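Local coordinates for protein AGR_C_1268p (Agrobacterium tumefaciens str. C58, PDB 2GHS) that is a beta-propeller protein of the SMP-30/regucalcin family that probably binds a divalent metal ion and hydrolyses sugar lactones such as gluconolactone, at residues Gly139-Thr151 / Met204-Thr216. Residues are numbered along the deposited sequence; the frame is centred on the assembly and turned at random.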
loop_
_atom_site.group_PDB
_atom_site.type_symbol
_atom_site.label_atom_id
_atom_site.label_comp_id
_atom_site.label_asym_id
_atom_site.label_seq_id
_atom_site.Cartn_x
_atom_site.Cartn_y
_atom_site.Cartn_z
ATOM N N GLY A 139 0.466 -4.732 -0.504
ATOM C CA GLY A 139 -0.029 -5.508 -1.645
ATOM C C GLY A 139 -0.692 -4.570 -2.614
ATOM O O GLY A 139 -1.033 -3.437 -2.264
ATOM N N ARG A 140 -0.841 -4.999 -3.868
ATOM C CA ARG A 140 -1.549 -4.175 -4.858
ATOM C C ARG A 140 -2.095 -5.056 -5.980
ATOM O O ARG A 140 -1.481 -6.051 -6.324
ATOM C CB ARG A 140 -0.646 -3.069 -5.422
ATOM C CG ARG A 140 -1.471 -1.958 -6.133
ATOM C CD ARG A 140 -0.731 -0.696 -6.396
ATOM N NE ARG A 140 -0.161 -0.152 -5.171
ATOM C CZ ARG A 140 -0.865 0.491 -4.259
ATOM N NH1 ARG A 140 -2.146 0.696 -4.454
ATOM N NH2 ARG A 140 -0.280 0.914 -3.139
HETATM N N MSE A 141 -3.226 -4.643 -6.547
HETATM C CA MSE A 141 -3.870 -5.316 -7.662
HETATM C C MSE A 141 -3.225 -4.993 -9.010
HETATM O O MSE A 141 -2.991 -3.828 -9.344
HETATM C CB MSE A 141 -5.357 -4.930 -7.714
HETATM C CG MSE A 141 -6.204 -5.488 -6.597
HETATM SE SE MSE A 141 -6.200 -7.430 -6.646
HETATM C CE MSE A 141 -6.571 -7.667 -8.522
ATOM N N HIS A 142 -2.994 -6.045 -9.791
ATOM C CA HIS A 142 -2.547 -5.963 -11.160
ATOM C C HIS A 142 -3.815 -5.891 -12.045
ATOM O O HIS A 142 -4.833 -6.511 -11.724
ATOM C CB HIS A 142 -1.664 -7.183 -11.483
ATOM C CG HIS A 142 -1.123 -7.162 -12.869
ATOM N ND1 HIS A 142 -1.818 -7.634 -13.939
ATOM C CD2 HIS A 142 0.014 -6.640 -13.367
ATOM C CE1 HIS A 142 -1.139 -7.422 -15.049
ATOM N NE2 HIS A 142 -0.007 -6.813 -14.731
ATOM N N PRO A 143 -3.766 -5.156 -13.175
ATOM C CA PRO A 143 -4.950 -5.058 -14.025
ATOM C C PRO A 143 -5.543 -6.361 -14.610
ATOM O O PRO A 143 -6.708 -6.373 -15.039
ATOM C CB PRO A 143 -4.546 -4.065 -15.106
ATOM C CG PRO A 143 -3.197 -3.822 -14.966
ATOM C CD PRO A 143 -2.700 -4.268 -13.629
ATOM N N SER A 144 -4.772 -7.440 -14.618
ATOM C CA SER A 144 -5.271 -8.757 -15.014
ATOM C C SER A 144 -6.286 -9.332 -14.002
ATOM O O SER A 144 -6.952 -10.331 -14.300
ATOM C CB SER A 144 -4.103 -9.729 -15.109
ATOM O OG SER A 144 -3.528 -9.924 -13.825
ATOM N N GLY A 145 -6.369 -8.753 -12.798
ATOM C CA GLY A 145 -7.240 -9.283 -11.775
ATOM C C GLY A 145 -6.537 -10.130 -10.751
ATOM O O GLY A 145 -7.195 -10.715 -9.877
ATOM N N ALA A 146 -5.220 -10.235 -10.869
ATOM C CA ALA A 146 -4.380 -10.923 -9.879
ATOM C C ALA A 146 -3.788 -9.929 -8.884
ATOM O O ALA A 146 -3.486 -8.755 -9.213
ATOM C CB ALA A 146 -3.257 -11.639 -10.582
ATOM N N LEU A 147 -3.666 -10.403 -7.641
ATOM C CA LEU A 147 -3.101 -9.605 -6.536
ATOM C C LEU A 147 -1.617 -9.956 -6.426
ATOM O O LEU A 147 -1.261 -11.122 -6.515
ATOM C CB LEU A 147 -3.807 -10.006 -5.224
ATOM C CG LEU A 147 -3.248 -9.414 -3.916
ATOM C CD1 LEU A 147 -3.531 -7.910 -3.850
ATOM C CD2 LEU A 147 -3.870 -10.139 -2.657
ATOM N N TRP A 148 -0.779 -8.959 -6.158
ATOM C CA TRP A 148 0.550 -9.192 -5.618
ATOM C C TRP A 148 0.464 -8.818 -4.123
ATOM O O TRP A 148 0.007 -7.720 -3.758
ATOM C CB TRP A 148 1.610 -8.338 -6.296
ATOM C CG TRP A 148 2.106 -8.792 -7.624
ATOM C CD1 TRP A 148 1.410 -9.468 -8.604
ATOM C CD2 TRP A 148 3.377 -8.511 -8.183
ATOM N NE1 TRP A 148 2.195 -9.652 -9.706
ATOM C CE2 TRP A 148 3.402 -9.069 -9.474
ATOM C CE3 TRP A 148 4.517 -7.845 -7.712
ATOM C CZ2 TRP A 148 4.521 -8.990 -10.300
ATOM C CZ3 TRP A 148 5.619 -7.767 -8.547
ATOM C CH2 TRP A 148 5.611 -8.349 -9.810
ATOM N N ILE A 149 0.976 -9.689 -3.269
ATOM C CA ILE A 149 0.949 -9.456 -1.858
ATOM C C ILE A 149 2.260 -9.898 -1.203
ATOM O O ILE A 149 2.750 -10.998 -1.465
ATOM C CB ILE A 149 -0.285 -10.169 -1.225
ATOM C CG1 ILE A 149 -0.348 -9.940 0.292
ATOM C CG2 ILE A 149 -0.281 -11.648 -1.504
ATOM C CD1 ILE A 149 -0.649 -8.520 0.677
ATOM N N GLY A 150 2.796 -9.014 -0.369
ATOM C CA GLY A 150 3.980 -9.250 0.422
ATOM C C GLY A 150 3.714 -9.790 1.804
ATOM O O GLY A 150 2.690 -9.477 2.449
ATOM N N THR A 151 4.656 -10.592 2.289
ATOM C CA THR A 151 4.626 -11.047 3.677
ATOM C C THR A 151 5.987 -10.752 4.322
ATOM O O THR A 151 6.977 -10.461 3.609
ATOM C CB THR A 151 4.371 -12.527 3.794
ATOM O OG1 THR A 151 5.461 -13.223 3.180
ATOM C CG2 THR A 151 3.029 -12.907 3.184
HETATM N N MSE A 204 13.062 -2.373 -7.569
HETATM C CA MSE A 204 13.231 -3.263 -8.698
HETATM C C MSE A 204 12.102 -3.059 -9.699
HETATM O O MSE A 204 10.994 -2.714 -9.322
HETATM C CB MSE A 204 13.153 -4.700 -8.199
HETATM C CG MSE A 204 14.025 -4.983 -6.998
HETATM SE SE MSE A 204 15.919 -4.650 -7.294
HETATM C CE MSE A 204 16.350 -6.106 -8.499
ATOM N N ARG A 205 12.394 -3.305 -10.975
ATOM C CA ARG A 205 11.377 -3.445 -11.999
ATOM C C ARG A 205 11.409 -4.854 -12.554
ATOM O O ARG A 205 12.487 -5.478 -12.647
ATOM C CB ARG A 205 11.576 -2.399 -13.110
ATOM C CG ARG A 205 12.826 -2.529 -13.928
ATOM C CD ARG A 205 12.860 -1.614 -15.230
ATOM N NE ARG A 205 14.106 -1.806 -15.976
ATOM C CZ ARG A 205 14.387 -2.825 -16.802
ATOM N NH1 ARG A 205 13.489 -3.781 -17.053
ATOM N NH2 ARG A 205 15.585 -2.891 -17.380
ATOM N N VAL A 206 10.229 -5.352 -12.907
ATOM C CA VAL A 206 10.035 -6.722 -13.337
ATOM C C VAL A 206 9.170 -6.726 -14.631
ATOM O O VAL A 206 8.060 -6.240 -14.640
ATOM C CB VAL A 206 9.273 -7.544 -12.237
ATOM C CG1 VAL A 206 9.232 -9.039 -12.609
ATOM C CG2 VAL A 206 9.900 -7.367 -10.904
ATOM N N PRO A 207 9.674 -7.307 -15.740
ATOM C CA PRO A 207 8.829 -7.429 -16.912
ATOM C C PRO A 207 7.767 -8.488 -16.705
ATOM O O PRO A 207 8.060 -9.541 -16.117
ATOM C CB PRO A 207 9.837 -7.810 -18.018
ATOM C CG PRO A 207 10.947 -8.387 -17.355
ATOM C CD PRO A 207 11.012 -7.847 -15.968
ATOM N N LEU A 208 6.522 -8.143 -17.075
ATOM C CA LEU A 208 5.365 -8.988 -16.830
ATOM C C LEU A 208 4.614 -9.265 -18.101
ATOM O O LEU A 208 4.677 -8.502 -19.056
ATOM C CB LEU A 208 4.358 -8.291 -15.888
ATOM C CG LEU A 208 4.864 -7.655 -14.602
ATOM C CD1 LEU A 208 3.737 -7.045 -13.810
ATOM C CD2 LEU A 208 5.620 -8.702 -13.806
ATOM N N ASP A 209 3.901 -10.390 -18.077
ATOM C CA ASP A 209 2.785 -10.717 -18.989
ATOM C C ASP A 209 1.578 -9.920 -18.527
ATOM O O ASP A 209 1.018 -10.164 -17.414
ATOM C CB ASP A 209 2.522 -12.234 -18.910
ATOM C CG ASP A 209 1.424 -12.726 -19.852
ATOM O OD1 ASP A 209 0.614 -11.887 -20.333
ATOM O OD2 ASP A 209 1.340 -13.986 -20.044
ATOM N N ALA A 210 1.176 -8.940 -19.322
ATOM C CA ALA A 210 0.052 -8.066 -18.920
ATOM C C ALA A 210 -1.247 -8.830 -18.733
ATOM O O ALA A 210 -2.122 -8.359 -17.991
ATOM C CB ALA A 210 -0.159 -6.893 -19.884
ATOM N N ARG A 211 -1.380 -9.997 -19.359
ATOM C CA ARG A 211 -2.645 -10.748 -19.293
ATOM C C ARG A 211 -2.808 -11.540 -17.975
ATOM O O ARG A 211 -3.936 -11.934 -17.621
ATOM C CB ARG A 211 -2.775 -11.725 -20.454
ATOM C CG ARG A 211 -3.045 -11.047 -21.782
ATOM C CD ARG A 211 -3.416 -12.044 -22.862
ATOM N NE ARG A 211 -4.760 -12.627 -22.650
ATOM C CZ ARG A 211 -5.196 -13.760 -23.212
ATOM N NH1 ARG A 211 -4.403 -14.482 -23.998
ATOM N NH2 ARG A 211 -6.427 -14.199 -22.965
ATOM N N THR A 212 -1.699 -11.795 -17.288
ATOM C CA THR A 212 -1.710 -12.623 -16.102
ATOM C C THR A 212 -1.120 -11.980 -14.868
ATOM O O THR A 212 -1.333 -12.471 -13.747
ATOM C CB THR A 212 -0.901 -13.934 -16.308
ATOM O OG1 THR A 212 0.479 -13.612 -16.529
ATOM C CG2 THR A 212 -1.420 -14.713 -17.506
ATOM N N GLY A 213 -0.303 -10.959 -15.052
ATOM C CA GLY A 213 0.484 -10.376 -13.961
ATOM C C GLY A 213 1.648 -11.203 -13.470
ATOM O O GLY A 213 2.165 -10.936 -12.383
ATOM N N LEU A 214 2.045 -12.227 -14.235
ATOM C CA LEU A 214 3.204 -13.077 -13.881
ATOM C C LEU A 214 4.456 -12.522 -14.563
ATOM O O LEU A 214 4.405 -12.112 -15.744
ATOM C CB LEU A 214 3.005 -14.509 -14.331
ATOM C CG LEU A 214 1.920 -15.294 -13.623
ATOM C CD1 LEU A 214 1.622 -16.586 -14.411
ATOM C CD2 LEU A 214 2.363 -15.590 -12.205
ATOM N N PRO A 215 5.588 -12.557 -13.865
ATOM C CA PRO A 215 6.870 -12.148 -14.485
ATOM C C PRO A 215 7.226 -12.942 -15.732
ATOM O O PRO A 215 6.993 -14.155 -15.799
ATOM C CB PRO A 215 7.884 -12.412 -13.379
ATOM C CG PRO A 215 7.101 -12.248 -12.119
ATOM C CD PRO A 215 5.786 -12.900 -12.441
ATOM N N THR A 216 7.787 -12.251 -16.721
ATOM C CA THR A 216 8.370 -12.888 -17.917
ATOM C C THR A 216 9.894 -12.754 -17.972
ATOM O O THR A 216 10.531 -13.136 -18.963
ATOM C CB THR A 216 7.839 -12.241 -19.198
ATOM O OG1 THR A 216 8.030 -10.833 -19.091
ATOM C CG2 THR A 216 6.355 -12.507 -19.421
#
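The CA of Gly213 sits over the centre of one face of the His142 imidazole, 3.5 Å from the ring centroid and 7° off the ring normal, a CH-pi contact. The opposite face is covered by CD of Pro143, and the histidine is sandwiched between its own turn and the facing loop. CB of His142 points toward segment 204-216, and CG, anti to the backbone N (chi1 -178°), carries the ring across and already lies under Gly213 CA. ND1 turns back to its own chain, accepting from Ser144 N at 3.0 Å, tilted from the ring plane, and pairing with Ser144 OG; CE1 points edge-on at Ala210 O, 3.2 Å away; CD2 touches CD1 of Leu208; and NE2 is hydrogen-bonded to Gly190 O. With both nitrogens engaged, rotation of the ring is fixed. The two segments belong to neighbouring blades of the beta-propeller: His142 to Gly145 form a type I turn in the hairpin between strands 134-141 and 147-153, and the facing loop follows strand 202-207. There Arg211 N bonds to Asp209 OD1 in an Asx turn and Leu214 N to Thr212 OG1 in an ST turn. Deeper along the hairpin, Trp148 presents its indole edge: NE1 donates to Gly213 O at 3.0 Å, the acceptor in the ring plane and the donor in the carbonyl plane, while CZ2 packs 3.7 Å from CD2 of Leu208. The two methyls of Leu208 are divided between histidine and tryptophan, and Phe186 meets both rings edge-to-face. Toward the solvent side, Ser144 CB approaches Arg211 O at 3.3 Å.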